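Local coordinates for protein probable acetyltransferase (Agrobacterium tumefaciens, PDB 2GE3) that binds acetyl coenzyme A and, as a member of the GNAT acetyltransferase family, probably transfers its acetyl group to an acceptor substrate, at residues Glu39-Leu43 with Glu44-Ala48. Numbering follows the deposited sequence.
Sequences EAPPL and EAVRA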
loop_
_atom_site.group_PDB
_atom_site.type_symbol
_atom_site.label_atom_id
_atom_site.label_comp_id
_atom_site.label_asym_id
_atom_site.label_seq_id
_atom_site.Cartn_x
_atom_site.Cartn_y
_atom_site.Cartn_z
ATOM N N GLU A 39 3.734 -9.393 15.148
ATOM C CA GLU A 39 3.687 -9.003 16.539
ATOM C C GLU A 39 2.926 -7.703 16.574
ATOM O O GLU A 39 3.062 -6.913 15.623
ATOM C CB GLU A 39 5.131 -8.702 16.952
ATOM C CG GLU A 39 5.441 -9.029 18.341
ATOM C CD GLU A 39 6.785 -8.469 18.675
ATOM O OE1 GLU A 39 6.835 -7.519 19.496
ATOM O OE2 GLU A 39 7.785 -8.946 18.075
ATOM N N ALA A 40 2.207 -7.416 17.660
ATOM C CA ALA A 40 1.562 -6.091 17.713
ATOM C C ALA A 40 2.618 -4.961 17.827
ATOM O O ALA A 40 3.746 -5.164 18.315
ATOM C CB ALA A 40 0.505 -5.982 18.827
ATOM N N PRO A 41 2.240 -3.759 17.374
ATOM C CA PRO A 41 3.046 -2.573 17.667
ATOM C C PRO A 41 3.034 -2.260 19.207
ATOM O O PRO A 41 2.118 -2.707 19.949
ATOM C CB PRO A 41 2.337 -1.472 16.871
ATOM C CG PRO A 41 1.498 -2.228 15.832
ATOM C CD PRO A 41 1.029 -3.439 16.592
ATOM N N PRO A 42 4.057 -1.523 19.705
ATOM C CA PRO A 42 4.052 -1.297 21.144
ATOM C C PRO A 42 2.736 -0.655 21.631
ATOM O O PRO A 42 2.135 0.114 20.887
ATOM C CB PRO A 42 5.252 -0.355 21.371
ATOM C CG PRO A 42 5.755 0.052 20.024
ATOM C CD PRO A 42 5.202 -0.891 19.013
ATOM N N LEU A 43 2.319 -0.933 22.867
ATOM C CA LEU A 43 1.058 -0.379 23.361
ATOM C C LEU A 43 0.826 1.107 23.069
ATOM O O LEU A 43 -0.269 1.489 22.647
ATOM C CB LEU A 43 0.852 -0.642 24.858
ATOM C CG LEU A 43 -0.551 -0.633 25.527
ATOM C CD1 LEU A 43 -1.495 0.453 25.093
ATOM C CD2 LEU A 43 -1.275 -1.909 25.277
ATOM N N GLU A 44 1.836 1.947 23.284
ATOM C CA GLU A 44 1.603 3.376 23.188
ATOM C C GLU A 44 1.528 3.797 21.743
ATOM O O GLU A 44 0.881 4.794 21.420
ATOM C CB GLU A 44 2.606 4.185 24.027
ATOM C CG GLU A 44 2.025 4.892 25.357
ATOM C CD GLU A 44 1.151 3.997 26.287
ATOM O OE1 GLU A 44 1.676 3.016 26.871
ATOM O OE2 GLU A 44 -0.060 4.297 26.457
ATOM N N ALA A 45 2.154 3.004 20.872
ATOM C CA ALA A 45 1.970 3.123 19.424
ATOM C C ALA A 45 0.528 2.762 19.048
ATOM O O ALA A 45 -0.089 3.426 18.212
ATOM C CB ALA A 45 2.974 2.227 18.647
ATOM N N VAL A 46 -0.014 1.707 19.664
ATOM C CA VAL A 46 -1.381 1.340 19.365
ATOM C C VAL A 46 -2.369 2.409 19.903
ATOM O O VAL A 46 -3.299 2.807 19.195
ATOM C CB VAL A 46 -1.718 -0.173 19.673
ATOM C CG1 VAL A 46 -0.632 -1.084 19.172
ATOM C CG2 VAL A 46 -1.927 -0.433 21.181
ATOM N N ARG A 47 -2.127 2.917 21.101
ATOM C CA ARG A 47 -2.937 4.000 21.643
ATOM C C ARG A 47 -2.978 5.258 20.762
ATOM O O ARG A 47 -4.037 5.870 20.635
ATOM C CB ARG A 47 -2.482 4.414 23.075
ATOM C CG ARG A 47 -3.477 5.407 23.749
ATOM C CD ARG A 47 -3.157 5.825 25.167
ATOM N NE ARG A 47 -2.542 4.732 25.894
ATOM C CZ ARG A 47 -3.198 3.842 26.629
ATOM N NH1 ARG A 47 -4.518 3.926 26.773
ATOM N NH2 ARG A 47 -2.526 2.867 27.226
ATOM N N ALA A 48 -1.831 5.688 20.232
ATOM C CA ALA A 48 -1.786 6.832 19.321
ATOM C C ALA A 48 -2.715 6.600 18.119
ATOM O O ALA A 48 -3.503 7.479 17.729
ATOM C CB ALA A 48 -0.321 7.096 18.835
#
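P42, L43 and V46 meet where an extended, proline-rich loop turns into helix 43-55 of the GNAT fold, with P42 at the N-cap. P42 O takes the first helical bond, from V46 N at 2.9 Å, and a weak one from A45 N. One residue on, R47 N donates to L43 O.

The two proline rings rest against the first turn. P42 CG lies 3.8 Å from A45 CB, while P41 lies crosswise to V46, its CB, CG and CD all near V46 CG1. That methyl, anti to its own carbonyl carbon and beside the backbone N (chi1 -45°), faces P41.

The L43 side chain runs outward from the turn. Its bond from CA to CB points away from 44-48; CG stands anti to the backbone N (chi1 -158°), beside the carbonyl carbon; from there CD1 passes V46 CG2 at 4.0 Å and ends obliquely by the guanidinium of R47, 3.4 Å from NH2. Helix 18-29 covers this side, V18 and H22 touching L43 and H22 also touching V46.

R47 forms salt bridges with two glutamates. NH1 pairs with E19 of helix 18-29, tying the two helices together. The second salt bridge joins NE to E44, whose chain folds back at chi2; here the grip is side-on, with NH2 adding a hydrogen bond, and both nitrogens converge, within about 11° of the guanidinium plane, on the single oxygen OE2: E44 OE2 sits 2.6 Å from R47 NE and 3.0 Å from R47 NH2.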